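Local coordinates for protein TRAS1 ORF2p (Bombyx mori, PDB 1WDU) that serves as the N-terminal endonuclease domain of a telomere-specific non-LTR retrotransposon protein and probably cuts the target DNA, at residues I105-I110 with E116-S121; E135-V140 with M175-E180; R148-G153 with D218-W223; T160-K165 with L183-E188; D208-T213 with M237-R242. The protein carries 1 engineered substitution. One frame throughout, in Å; residues are numbered along the deposited sequence.

Interaction 1 (I105-I110 with E116-S121); sequences IVVVGI and EITLVS
Val108 and Leu119 sit opposite each other as a hydrogen-bonded pair in the middle of an antiparallel beta hairpin. Val108 N meets Leu119 O at 2.8 Å with an N-H...O angle of 170°, and Leu119 N returns a bond to Val108 O. Two more pairs repeat the exchange. Val106 N lies 3.0 Å from Ser121 O, while Ser121 N gives to Val106 O; nearer the turn, Ile110 N reaches Ile117 O and Ile117 N reaches Ile110 O. The backbones of Thr118 and Val120, in non-hydrogen-bonded pairs, bond instead to Arg148, Ile150 and Gly152 at strand 149-154, and Gly109 to Ile95 of strand 93-96. Some carbonyls take a softer second contact: Gly109 CA lies 3.2 Å from Ile117 O. Ser121 OG bonds to Ile51 O and Gln52 NE2, and Glu116 OE1 forms a salt bridge with Arg111. Ile110 holds CG1 between its backbone N and carbonyl carbon (chi1 52°), which brings CD1 to 3.7 Å from Leu119 CD1. Val107 CG1 touches Thr118 CG2 at 3.4 Å on the other face. That face receives Val140 of helix 131-142, whereas Val106, Val108 and Ser121 pack on Ile85 of strand 83-87.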
# COMPACT_ATOMS: atom_id res chain seq x y z
N ILE A 105 -10.10 1.56 1.97
CA ILE A 105 -9.27 0.45 1.54
C ILE A 105 -9.84 -0.24 0.32
O ILE A 105 -11.06 -0.26 0.10
CB ILE A 105 -9.06 -0.63 2.65
CG1 ILE A 105 -10.31 -1.51 2.76
CG2 ILE A 105 -8.72 0.01 4.00
CD1 ILE A 105 -10.08 -2.75 3.61
N VAL A 106 -8.93 -0.79 -0.49
CA VAL A 106 -9.32 -1.53 -1.67
C VAL A 106 -8.51 -2.82 -1.59
O VAL A 106 -7.30 -2.82 -1.35
CB VAL A 106 -9.04 -0.72 -2.98
CG1 VAL A 106 -7.55 -0.49 -3.18
CG2 VAL A 106 -9.66 -1.46 -4.18
N VAL A 107 -9.22 -3.94 -1.74
CA VAL A 107 -8.61 -5.25 -1.63
C VAL A 107 -8.72 -5.97 -2.97
O VAL A 107 -9.80 -6.05 -3.57
CB VAL A 107 -9.31 -6.09 -0.53
CG1 VAL A 107 -8.59 -7.41 -0.34
CG2 VAL A 107 -9.38 -5.29 0.77
N VAL A 108 -7.59 -6.50 -3.42
CA VAL A 108 -7.54 -7.20 -4.69
C VAL A 108 -6.59 -8.39 -4.63
O VAL A 108 -5.47 -8.27 -4.13
CB VAL A 108 -7.09 -6.25 -5.81
CG1 VAL A 108 -6.30 -6.99 -6.86
CG2 VAL A 108 -8.31 -5.58 -6.43
N GLY A 109 -7.05 -9.53 -5.15
CA GLY A 109 -6.21 -10.71 -5.18
C GLY A 109 -5.52 -10.84 -6.53
O GLY A 109 -6.06 -10.42 -7.56
N ILE A 110 -4.30 -11.38 -6.53
CA ILE A 110 -3.54 -11.63 -7.75
C ILE A 110 -3.16 -13.10 -7.69
O ILE A 110 -2.85 -13.64 -6.62
CB ILE A 110 -2.24 -10.78 -7.86
CG1 ILE A 110 -1.40 -10.92 -6.59
CG2 ILE A 110 -2.59 -9.31 -8.16
CD1 ILE A 110 -0.11 -10.11 -6.65
N GLU A 116 -1.20 -17.27 -4.84
CA GLU A 116 -2.35 -16.38 -4.91
C GLU A 116 -2.21 -15.44 -3.72
O GLU A 116 -2.22 -15.87 -2.57
CB GLU A 116 -3.66 -17.16 -4.81
CG GLU A 116 -4.87 -16.33 -5.23
CD GLU A 116 -6.15 -17.13 -5.28
OE1 GLU A 116 -6.10 -18.30 -5.74
OE2 GLU A 116 -7.21 -16.61 -4.87
N ILE A 117 -2.07 -14.14 -4.01
CA ILE A 117 -1.88 -13.14 -2.97
C ILE A 117 -2.98 -12.07 -2.90
O ILE A 117 -3.36 -11.48 -3.91
CB ILE A 117 -0.51 -12.45 -3.16
CG1 ILE A 117 0.60 -13.49 -3.06
CG2 ILE A 117 -0.31 -11.35 -2.12
CD1 ILE A 117 1.99 -12.94 -3.24
N THR A 118 -3.48 -11.84 -1.69
CA THR A 118 -4.49 -10.82 -1.47
C THR A 118 -3.73 -9.52 -1.17
O THR A 118 -2.94 -9.45 -0.22
CB THR A 118 -5.40 -11.18 -0.27
OG1 THR A 118 -5.99 -12.46 -0.50
CG2 THR A 118 -6.50 -10.14 -0.09
N LEU A 119 -3.96 -8.50 -1.99
CA LEU A 119 -3.28 -7.22 -1.83
C LEU A 119 -4.22 -6.14 -1.33
O LEU A 119 -5.40 -6.13 -1.65
CB LEU A 119 -2.72 -6.73 -3.17
CG LEU A 119 -1.62 -7.52 -3.87
CD1 LEU A 119 -1.49 -7.01 -5.29
CD2 LEU A 119 -0.32 -7.36 -3.09
N VAL A 120 -3.71 -5.23 -0.54
CA VAL A 120 -4.57 -4.16 -0.08
C VAL A 120 -3.85 -2.83 -0.02
O VAL A 120 -2.71 -2.74 0.41
CB VAL A 120 -5.23 -4.52 1.30
CG1 VAL A 120 -4.34 -5.45 2.06
CG2 VAL A 120 -5.52 -3.25 2.09
N SER A 121 -4.53 -1.80 -0.53
CA SER A 121 -4.00 -0.45 -0.52
C SER A 121 -4.95 0.30 0.40
O SER A 121 -6.16 0.22 0.25
CB SER A 121 -4.00 0.17 -1.92
OG SER A 121 -3.45 1.48 -1.90

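Interaction 2 (E135-V140 with M175-E180); sequences EQIKRV and MGTLGE
Two neighbouring helices of an outer layer of the alpha/beta sandwich, 131-142 and 169-181, are joined by the side chains of Lys138 and Glu180. Their short segments run nearly parallel, 15° apart, with axes 10.6 Å from each other, so the contact rests on long side chains. Lys138 is extended from CG outward and crosses the gap to place NZ 3.1 Å from Glu180 OE1, a salt bridge that uses the syn lone pair of that oxygen. An alanine here would remove the ammonium group and probably leave the Glu180 carboxylate without this partner and freer to turn. Beneath the bridge, Thr177 CG2 lies 4.3 Å from Lys138 CE and 4.5 Å from Ile137 CG2, a loose carbon contact. Thr177 keeps OG1 beside its own backbone N (chi1 -63°), from where it bonds to Gln173 O in its own helix. Ile137 continues inward to Phe151, and Leu178 to Phe211, the arrangement of paired helices laid over one face of a beta sheet, as in the DNase I-like fold.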
# COMPACT_ATOMS: atom_id res chain seq x y z
N GLU A 135 -10.54 -2.01 12.42
CA GLU A 135 -11.59 -3.04 12.32
C GLU A 135 -11.63 -3.54 10.88
O GLU A 135 -11.78 -4.74 10.63
CB GLU A 135 -12.97 -2.47 12.68
CG GLU A 135 -13.10 -1.89 14.08
CD GLU A 135 -14.46 -1.24 14.31
OE1 GLU A 135 -14.92 -0.46 13.43
OE2 GLU A 135 -15.08 -1.50 15.37
N GLN A 136 -11.49 -2.63 9.93
CA GLN A 136 -11.50 -3.01 8.52
C GLN A 136 -10.31 -3.93 8.24
O GLN A 136 -10.42 -4.87 7.45
CB GLN A 136 -11.43 -1.78 7.61
CG GLN A 136 -12.73 -1.02 7.49
CD GLN A 136 -12.56 0.28 6.71
OE1 GLN A 136 -11.98 0.31 5.62
NE2 GLN A 136 -13.05 1.37 7.28
N ILE A 137 -9.18 -3.66 8.90
CA ILE A 137 -8.00 -4.50 8.71
C ILE A 137 -8.32 -5.89 9.24
O ILE A 137 -8.00 -6.89 8.59
CB ILE A 137 -6.75 -3.94 9.47
CG1 ILE A 137 -6.38 -2.57 8.91
CG2 ILE A 137 -5.57 -4.92 9.35
CD1 ILE A 137 -6.20 -2.54 7.41
N LYS A 138 -8.95 -5.95 10.41
CA LYS A 138 -9.33 -7.22 11.01
C LYS A 138 -10.28 -7.98 10.09
O LYS A 138 -10.06 -9.15 9.79
CB LYS A 138 -10.01 -6.99 12.37
CG LYS A 138 -9.12 -6.31 13.40
CD LYS A 138 -9.72 -6.36 14.81
CE LYS A 138 -8.74 -5.80 15.84
NZ LYS A 138 -9.26 -5.85 17.25
N ARG A 139 -11.33 -7.30 9.64
CA ARG A 139 -12.32 -7.89 8.75
C ARG A 139 -11.66 -8.52 7.52
O ARG A 139 -12.03 -9.63 7.11
CB ARG A 139 -13.34 -6.83 8.31
CG ARG A 139 -14.48 -7.34 7.44
CD ARG A 139 -15.70 -6.42 7.56
NE ARG A 139 -16.85 -6.90 6.79
CZ ARG A 139 -17.03 -6.69 5.49
NH1 ARG A 139 -16.13 -6.01 4.79
NH2 ARG A 139 -18.11 -7.18 4.88
N VAL A 140 -10.68 -7.82 6.95
CA VAL A 140 -9.98 -8.33 5.77
C VAL A 140 -9.17 -9.56 6.14
O VAL A 140 -9.18 -10.55 5.43
CB VAL A 140 -9.00 -7.26 5.17
CG1 VAL A 140 -8.14 -7.89 4.10
CG2 VAL A 140 -9.79 -6.11 4.56
N MET A 175 0.06 -0.92 15.80
CA MET A 175 0.96 -2.00 16.20
C MET A 175 0.21 -3.07 16.98
O MET A 175 0.44 -4.27 16.80
CB MET A 175 2.11 -1.46 17.07
CG MET A 175 3.30 -0.88 16.30
SD MET A 175 3.95 -2.03 15.05
CE MET A 175 4.82 -3.24 16.07
N GLY A 176 -0.69 -2.64 17.86
CA GLY A 176 -1.47 -3.57 18.66
C GLY A 176 -2.28 -4.47 17.75
O GLY A 176 -2.33 -5.69 17.93
N THR A 177 -2.92 -3.86 16.76
CA THR A 177 -3.71 -4.60 15.80
C THR A 177 -2.81 -5.56 15.02
O THR A 177 -3.15 -6.72 14.82
CB THR A 177 -4.43 -3.64 14.84
OG1 THR A 177 -5.34 -2.83 15.59
CG2 THR A 177 -5.20 -4.40 13.77
N LEU A 178 -1.64 -5.08 14.60
CA LEU A 178 -0.73 -5.95 13.86
C LEU A 178 -0.40 -7.18 14.70
O LEU A 178 -0.41 -8.30 14.20
CB LEU A 178 0.55 -5.21 13.49
CG LEU A 178 0.55 -4.47 12.15
CD1 LEU A 178 -0.78 -3.78 11.90
CD2 LEU A 178 1.71 -3.47 12.17
N GLY A 179 -0.10 -6.94 15.98
CA GLY A 179 0.23 -8.03 16.89
C GLY A 179 -0.83 -9.10 17.00
O GLY A 179 -0.53 -10.29 17.02
N GLU A 180 -2.09 -8.69 17.06
CA GLU A 180 -3.20 -9.62 17.16
C GLU A 180 -3.38 -10.45 15.89
O GLU A 180 -3.80 -11.61 15.94
CB GLU A 180 -4.51 -8.87 17.43
CG GLU A 180 -4.68 -8.39 18.85
CD GLU A 180 -5.73 -7.29 18.96
OE1 GLU A 180 -6.77 -7.39 18.28
OE2 GLU A 180 -5.50 -6.33 19.72

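Interaction 3 (R148-G153 with D218-W223); sequences RLIFGG and DLIDGW
The guanidinium group of Arg148 meets Leu219 at its edge, where the CD2 methyl lies near the plane of the group. NH1 is the nitrogen involved, modelled 3.0 Å from Leu219 CD2; this is closer than a comfortable van der Waals contact, and its exact length is doubtful at this resolution. Neither face of the group carries an atom of 218-223. The Arg148 chain bends at chi2 (-67°), which swings the guanidinium across the leucine side chain at about a right angle. Trp115 also touches Arg148, and the backbone N of Arg148 bonds to Asp215 OD2. Deeper in, Ile150 and Ile220 reach toward each other tip to tip, with CD1 of Ile150 3.8 Å from CD1 of Ile220. The CA atoms of these two isoleucines stand 9.9 Å apart, in keeping with face-to-face packing of the two central sheets of the four-layered sandwich: strand 149-154 belongs to the seven-stranded sheet and strand 220-225 is an edge strand of the six-stranded one. Both isoleucines are extended at chi2, which carries each CD1 out into the interface. Phe239 touches both of them, Ile241 adds to the cover of Ile150, and Leu186 flanks Ile220.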
# COMPACT_ATOMS: atom_id res chain seq x y z
N ARG A 148 -0.94 -15.21 2.90
CA ARG A 148 -0.92 -14.51 1.63
C ARG A 148 -1.52 -13.10 1.67
O ARG A 148 -2.25 -12.71 0.77
CB ARG A 148 -1.67 -15.35 0.59
CG ARG A 148 -1.17 -16.77 0.47
CD ARG A 148 0.24 -16.79 -0.08
NE ARG A 148 0.87 -18.09 0.12
CZ ARG A 148 2.10 -18.39 -0.29
NH1 ARG A 148 2.81 -17.48 -0.94
NH2 ARG A 148 2.61 -19.59 -0.05
N LEU A 149 -1.21 -12.34 2.71
CA LEU A 149 -1.73 -10.99 2.81
C LEU A 149 -0.60 -9.96 2.78
O LEU A 149 0.43 -10.15 3.41
CB LEU A 149 -2.53 -10.80 4.11
CG LEU A 149 -3.78 -11.66 4.39
CD1 LEU A 149 -4.48 -11.11 5.63
CD2 LEU A 149 -4.73 -11.63 3.21
N ILE A 150 -0.81 -8.88 2.03
CA ILE A 150 0.15 -7.77 1.95
C ILE A 150 -0.66 -6.47 1.98
O ILE A 150 -1.57 -6.27 1.18
CB ILE A 150 0.97 -7.76 0.63
CG1 ILE A 150 1.74 -9.07 0.45
CG2 ILE A 150 1.97 -6.61 0.66
CD1 ILE A 150 2.53 -9.14 -0.87
N PHE A 151 -0.31 -5.59 2.92
CA PHE A 151 -0.99 -4.31 3.07
C PHE A 151 0.00 -3.20 2.84
O PHE A 151 1.15 -3.29 3.26
CB PHE A 151 -1.54 -4.10 4.49
CG PHE A 151 -2.62 -5.04 4.89
CD1 PHE A 151 -2.34 -6.37 5.20
CD2 PHE A 151 -3.94 -4.58 5.02
CE1 PHE A 151 -3.35 -7.23 5.64
CE2 PHE A 151 -4.95 -5.43 5.45
CZ PHE A 151 -4.65 -6.76 5.77
N GLY A 152 -0.46 -2.14 2.19
CA GLY A 152 0.41 -1.00 1.95
C GLY A 152 -0.41 0.27 1.89
O GLY A 152 -1.47 0.31 1.25
N GLY A 153 0.07 1.30 2.57
CA GLY A 153 -0.64 2.56 2.54
C GLY A 153 -0.09 3.61 3.48
O GLY A 153 1.00 3.47 4.03
N ASP A 218 9.98 -14.07 2.99
CA ASP A 218 10.64 -15.16 2.25
C ASP A 218 10.25 -15.05 0.78
O ASP A 218 10.86 -15.67 -0.09
CB ASP A 218 10.24 -16.55 2.75
CG ASP A 218 10.99 -16.96 4.01
OD1 ASP A 218 10.85 -18.14 4.42
OD2 ASP A 218 11.71 -16.12 4.59
N LEU A 219 9.21 -14.26 0.52
CA LEU A 219 8.73 -14.02 -0.84
C LEU A 219 8.89 -12.54 -1.17
O LEU A 219 8.65 -12.12 -2.30
CB LEU A 219 7.25 -14.40 -0.95
CG LEU A 219 6.87 -15.85 -1.27
CD1 LEU A 219 7.70 -16.83 -0.45
CD2 LEU A 219 5.39 -16.03 -1.00
N ILE A 220 9.31 -11.75 -0.18
CA ILE A 220 9.46 -10.31 -0.37
C ILE A 220 10.85 -9.80 -0.03
O ILE A 220 11.43 -10.20 0.97
CB ILE A 220 8.42 -9.55 0.50
CG1 ILE A 220 7.00 -9.84 -0.01
CG2 ILE A 220 8.71 -8.05 0.49
CD1 ILE A 220 5.91 -9.25 0.85
N ASP A 221 11.38 -8.91 -0.86
CA ASP A 221 12.69 -8.34 -0.61
C ASP A 221 12.90 -7.03 -1.36
O ASP A 221 12.08 -6.67 -2.21
CB ASP A 221 13.80 -9.35 -0.97
CG ASP A 221 13.92 -9.60 -2.47
OD1 ASP A 221 14.41 -8.70 -3.19
OD2 ASP A 221 13.53 -10.69 -2.93
N GLY A 222 13.97 -6.32 -1.03
CA GLY A 222 14.26 -5.07 -1.70
C GLY A 222 13.43 -3.88 -1.26
O GLY A 222 13.40 -2.87 -1.97
N TRP A 223 12.77 -3.98 -0.11
CA TRP A 223 11.94 -2.88 0.37
C TRP A 223 12.81 -1.65 0.57
O TRP A 223 13.75 -1.66 1.36
CB TRP A 223 11.27 -3.21 1.71
CG TRP A 223 10.13 -2.27 2.04
CD1 TRP A 223 8.80 -2.50 1.83
CD2 TRP A 223 10.24 -0.94 2.57
NE1 TRP A 223 8.07 -1.39 2.20
CE2 TRP A 223 8.92 -0.42 2.65
CE3 TRP A 223 11.31 -0.14 2.98
CZ2 TRP A 223 8.65 0.87 3.13
CZ3 TRP A 223 11.04 1.15 3.46
CH2 TRP A 223 9.72 1.64 3.53

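Interaction 4 (T160-K165 with L183-E188); sequences TWWGSK and LHILNE. Engineered in segment 160-165: Ser164 (natural residue Cys).
Ile185 and Asn187 receive the two adjacent tryptophans Trp161 and Trp162, where the loop between strand 149-154 and helix 169-181 of this DNase I-like domain folds back on the short strand that follows the helix. The apolar contacts centre on Ile185. Its CD1 methyl is 3.3 Å from Trp161 CB, a tight approach, and 3.9 Å from Trp162 CE3, which it meets at the edge of the indole and in its plane. The CG2 branch rests 3.7 Å from Trp161 O. Met175 of helix 169-181 touches both tryptophans and Ile185 as well. Were Ile185 an alanine, the space beside Trp161 CB would probably be left unfilled and the Trp162 edge would lose this neighbour. A carbon-to-carbon touch joins Trp162 CB to Asn187 CB at 3.7 Å; Trp162 has CG between its backbone N and carbonyl carbon (chi1 55°), which turns the indole from this touch toward Val209 and Leu174. The polar ends are satisfied outside the contact. Asn187 gives ND2 to Asp208 O and takes Thr210 N on OD1, so its amide bridges the edge of strand 204-212. Trp162 O accepts from Arg206 NE, and the engineered Ser164 bonds through OG to Arg206 O. Within the loop, Gly163 N closes a turn on Thr160 O at 3.1 Å.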
# COMPACT_ATOMS: atom_id res chain seq x y z
N THR A 160 8.30 3.77 15.89
CA THR A 160 9.69 3.47 15.63
C THR A 160 9.81 2.11 14.97
O THR A 160 10.84 1.79 14.39
CB THR A 160 10.55 3.51 16.93
OG1 THR A 160 10.01 2.60 17.90
CG2 THR A 160 10.56 4.91 17.50
N TRP A 161 8.75 1.30 15.04
CA TRP A 161 8.79 -0.01 14.40
C TRP A 161 8.87 0.11 12.88
O TRP A 161 9.24 -0.83 12.20
CB TRP A 161 7.58 -0.86 14.81
CG TRP A 161 7.71 -1.40 16.18
CD1 TRP A 161 7.07 -0.97 17.31
CD2 TRP A 161 8.58 -2.46 16.59
NE1 TRP A 161 7.49 -1.70 18.40
CE2 TRP A 161 8.42 -2.62 17.98
CE3 TRP A 161 9.49 -3.30 15.91
CZ2 TRP A 161 9.13 -3.58 18.71
CZ3 TRP A 161 10.20 -4.25 16.64
CH2 TRP A 161 10.01 -4.38 18.03
N TRP A 162 8.49 1.28 12.35
CA TRP A 162 8.60 1.52 10.92
C TRP A 162 9.40 2.80 10.67
O TRP A 162 9.13 3.57 9.75
CB TRP A 162 7.22 1.53 10.22
CG TRP A 162 6.17 2.47 10.74
CD1 TRP A 162 6.07 3.82 10.49
CD2 TRP A 162 5.03 2.13 11.54
NE1 TRP A 162 4.93 4.33 11.09
CE2 TRP A 162 4.28 3.31 11.74
CE3 TRP A 162 4.58 0.93 12.11
CZ2 TRP A 162 3.09 3.32 12.49
CZ3 TRP A 162 3.40 0.95 12.86
CH2 TRP A 162 2.67 2.14 13.04
N GLY A 163 10.41 3.01 11.53
CA GLY A 163 11.33 4.13 11.42
C GLY A 163 10.93 5.55 11.78
O GLY A 163 11.71 6.48 11.55
N SER A 164 9.75 5.72 12.36
CA SER A 164 9.28 7.05 12.74
C SER A 164 10.12 7.64 13.88
O SER A 164 10.81 6.91 14.60
CB SER A 164 7.81 6.98 13.16
OG SER A 164 7.02 6.46 12.12
N LYS A 165 10.06 8.96 14.03
CA LYS A 165 10.81 9.65 15.08
C LYS A 165 10.41 9.14 16.46
O LYS A 165 11.24 9.09 17.37
CB LYS A 165 10.56 11.15 15.01
CG LYS A 165 11.26 11.96 16.11
CD LYS A 165 10.92 13.45 16.00
CE LYS A 165 11.75 14.31 16.96
NZ LYS A 165 11.51 14.00 18.41
N LEU A 183 0.60 -9.85 11.79
CA LEU A 183 1.10 -9.08 10.65
C LEU A 183 2.50 -8.54 10.97
O LEU A 183 2.75 -8.05 12.07
CB LEU A 183 0.13 -7.94 10.32
CG LEU A 183 -1.26 -8.43 9.90
CD1 LEU A 183 -2.20 -7.25 9.68
CD2 LEU A 183 -1.15 -9.25 8.62
N HIS A 184 3.40 -8.63 10.00
CA HIS A 184 4.77 -8.20 10.19
C HIS A 184 5.17 -7.03 9.31
O HIS A 184 4.90 -7.01 8.12
CB HIS A 184 5.70 -9.38 9.94
CG HIS A 184 5.37 -10.57 10.79
ND1 HIS A 184 5.84 -10.73 12.08
CD2 HIS A 184 4.57 -11.64 10.55
CE1 HIS A 184 5.34 -11.83 12.59
NE2 HIS A 184 4.57 -12.41 11.69
N ILE A 185 5.82 -6.05 9.94
CA ILE A 185 6.27 -4.84 9.27
C ILE A 185 7.37 -5.12 8.26
O ILE A 185 8.30 -5.88 8.52
CB ILE A 185 6.78 -3.82 10.29
CG1 ILE A 185 5.63 -3.44 11.23
CG2 ILE A 185 7.30 -2.58 9.57
CD1 ILE A 185 6.07 -2.65 12.44
N LEU A 186 7.24 -4.49 7.09
CA LEU A 186 8.21 -4.65 6.02
C LEU A 186 9.14 -3.44 5.95
O LEU A 186 10.25 -3.53 5.44
CB LEU A 186 7.48 -4.83 4.68
CG LEU A 186 6.90 -6.24 4.47
CD1 LEU A 186 5.89 -6.26 3.33
CD2 LEU A 186 8.07 -7.20 4.19
N ASN A 187 8.68 -2.30 6.46
CA ASN A 187 9.49 -1.09 6.44
C ASN A 187 10.91 -1.30 6.95
O ASN A 187 11.18 -2.24 7.70
CB ASN A 187 8.83 0.00 7.28
CG ASN A 187 7.65 0.63 6.58
OD1 ASN A 187 6.74 -0.06 6.12
ND2 ASN A 187 7.66 1.96 6.49
N GLU A 188 11.80 -0.41 6.54
CA GLU A 188 13.20 -0.46 6.94
C GLU A 188 13.85 0.89 6.72
O GLU A 188 13.38 1.70 5.91
CB GLU A 188 13.94 -1.55 6.15
CG GLU A 188 13.98 -2.89 6.89
CD GLU A 188 14.37 -4.05 6.01
OE1 GLU A 188 15.44 -4.00 5.37
OE2 GLU A 188 13.59 -5.03 5.97

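Interaction 5 (D208-T213 with M237-R242); sequences DVTFCT and MVFNIR
Thr210 OG1 is gripped by two groups, Gln24 OE1 of strand 20-26 and, more weakly, the indole NE1 of Trp223, while the methyl of the same threonine faces Phe239. Both partners belong to the six-stranded sheet, so the buried hydroxyl is satisfied across the interface. The torsion chi1 of -53° sets OG1 beside the backbone N and CG2 opposite to it, and CG2 comes 4.1 Å from Phe239 CE1, approaching the ring obliquely. Phe239 has its own CG between backbone N and carbonyl carbon, and its ring also packs against Val22, Ile150 and Ile220. The two strands lie in different sheets of the sandwich: 204-212 in the seven-stranded sheet and 237-241 in the six-stranded one. Their touching parts run almost in the same direction, 8° apart, with Asp208 CA 9.1 Å from Met237 CA. At this end of the interface Met237 bends at chi3 and brings its CE methyl 3.5 Å from Asp208 CB and 3.8 Å from Asp208 CG; SD stays 4.0 Å from Asp208 CB. The methionine thus covers the carbon part of the aspartate, whose OD1 bonds to Thr193 OG1 and whose side chain also touches Asp154. In relatives of the DNase I-like clan, acidic residues at this end of the paired sheets line the catalytic cleft, and Asp208 is probably close to the corresponding place here. Gln24, Trp223 and Val225 also touch Met237.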
# COMPACT_ATOMS: atom_id res chain seq x y z
N ASP A 208 3.96 6.09 6.36
CA ASP A 208 3.53 5.05 5.42
C ASP A 208 4.04 3.69 5.90
O ASP A 208 5.21 3.53 6.23
CB ASP A 208 4.07 5.35 4.02
CG ASP A 208 3.56 6.67 3.47
OD1 ASP A 208 4.26 7.70 3.65
OD2 ASP A 208 2.46 6.69 2.87
N VAL A 209 3.16 2.70 5.93
CA VAL A 209 3.55 1.38 6.40
C VAL A 209 3.17 0.28 5.41
O VAL A 209 2.18 0.40 4.68
CB VAL A 209 2.90 1.03 7.79
CG1 VAL A 209 3.73 -0.02 8.51
CG2 VAL A 209 2.78 2.28 8.65
N THR A 210 3.98 -0.77 5.40
CA THR A 210 3.77 -1.94 4.55
C THR A 210 3.93 -3.14 5.48
O THR A 210 4.94 -3.26 6.17
CB THR A 210 4.84 -2.06 3.44
OG1 THR A 210 4.92 -0.84 2.70
CG2 THR A 210 4.49 -3.21 2.50
N PHE A 211 2.94 -4.01 5.52
CA PHE A 211 3.02 -5.18 6.38
C PHE A 211 2.35 -6.37 5.74
O PHE A 211 1.51 -6.22 4.85
CB PHE A 211 2.43 -4.86 7.77
CG PHE A 211 1.09 -4.17 7.74
CD1 PHE A 211 -0.09 -4.90 7.75
CD2 PHE A 211 1.01 -2.78 7.78
CE1 PHE A 211 -1.33 -4.27 7.81
CE2 PHE A 211 -0.24 -2.14 7.84
CZ PHE A 211 -1.40 -2.89 7.85
N CYS A 212 2.71 -7.57 6.19
CA CYS A 212 2.17 -8.78 5.61
C CYS A 212 2.11 -9.93 6.59
O CYS A 212 2.71 -9.89 7.66
CB CYS A 212 3.07 -9.22 4.45
SG CYS A 212 4.79 -9.54 4.98
N THR A 213 1.38 -10.97 6.21
CA THR A 213 1.27 -12.17 7.02
C THR A 213 2.67 -12.79 7.09
O THR A 213 3.51 -12.51 6.23
CB THR A 213 0.31 -13.18 6.38
OG1 THR A 213 0.60 -13.28 4.98
CG2 THR A 213 -1.13 -12.73 6.56
N MET A 237 7.67 4.14 -2.56
CA MET A 237 8.38 2.99 -2.02
C MET A 237 8.32 1.86 -3.02
O MET A 237 7.48 1.86 -3.93
CB MET A 237 7.77 2.58 -0.68
CG MET A 237 8.13 3.53 0.43
SD MET A 237 6.89 3.61 1.74
CE MET A 237 5.69 4.73 0.97
N VAL A 238 9.21 0.89 -2.85
CA VAL A 238 9.27 -0.23 -3.77
C VAL A 238 9.75 -1.51 -3.08
O VAL A 238 10.53 -1.47 -2.13
CB VAL A 238 10.24 0.10 -4.96
CG1 VAL A 238 10.02 1.52 -5.44
CG2 VAL A 238 11.69 -0.06 -4.54
N PHE A 239 9.26 -2.65 -3.57
CA PHE A 239 9.66 -3.94 -3.04
C PHE A 239 9.28 -5.03 -4.04
O PHE A 239 8.52 -4.78 -4.96
CB PHE A 239 9.03 -4.21 -1.66
CG PHE A 239 7.54 -4.36 -1.67
CD1 PHE A 239 6.71 -3.25 -1.49
CD2 PHE A 239 6.96 -5.62 -1.83
CE1 PHE A 239 5.32 -3.40 -1.48
CE2 PHE A 239 5.56 -5.78 -1.83
CZ PHE A 239 4.74 -4.67 -1.65
N ASN A 240 9.83 -6.23 -3.86
CA ASN A 240 9.56 -7.33 -4.79
C ASN A 240 8.87 -8.54 -4.18
O ASN A 240 9.00 -8.81 -2.99
CB ASN A 240 10.86 -7.82 -5.42
CG ASN A 240 11.76 -6.69 -5.87
OD1 ASN A 240 11.46 -5.98 -6.83
ND2 ASN A 240 12.87 -6.51 -5.16
N ILE A 241 8.15 -9.27 -5.03
CA ILE A 241 7.49 -10.51 -4.64
C ILE A 241 8.07 -11.58 -5.56
O ILE A 241 7.87 -11.52 -6.78
CB ILE A 241 5.97 -10.45 -4.84
CG1 ILE A 241 5.37 -9.30 -4.03
CG2 ILE A 241 5.35 -11.77 -4.40
CD1 ILE A 241 3.87 -9.15 -4.19
N ARG A 242 8.79 -12.53 -4.99
CA ARG A 242 9.43 -13.61 -5.75
C ARG A 242 8.83 -14.98 -5.46
O ARG A 242 7.62 -15.17 -5.52
CB ARG A 242 10.93 -13.64 -5.45
CG ARG A 242 11.69 -12.41 -5.90
CD ARG A 242 13.10 -12.41 -5.33
NE ARG A 242 13.84 -11.19 -5.65
CZ ARG A 242 14.25 -10.86 -6.86
NH1 ARG A 242 13.98 -11.64 -7.90
NH2 ARG A 242 14.93 -9.73 -7.05

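Interactions 3 and 5, their centres about 3 Å apart, both lie between the two central sheets; probable hydrogen bonds join Phe151 N to Phe211 O in the seven-stranded sheet and Leu219 O to Arg242 N at the end of the 220-225/237-241 pair. Interaction 1 belongs to the seven-stranded sheet, its centre about 11 Å from that of interaction 3, with Thr118 N 2.9 Å from Arg148 O. Interaction 2 covers the outer face of this sheet, touching interaction 1 where Ile105 CD1 is 3.5 Å from Val140 CG2. Interaction 4 continues from helix 169-181, Met175 SD lying 3.4 Å from Ile185 CD1, and joins interaction 5 through the Leu186 N to Thr210 O pair, near the probable catalytic end.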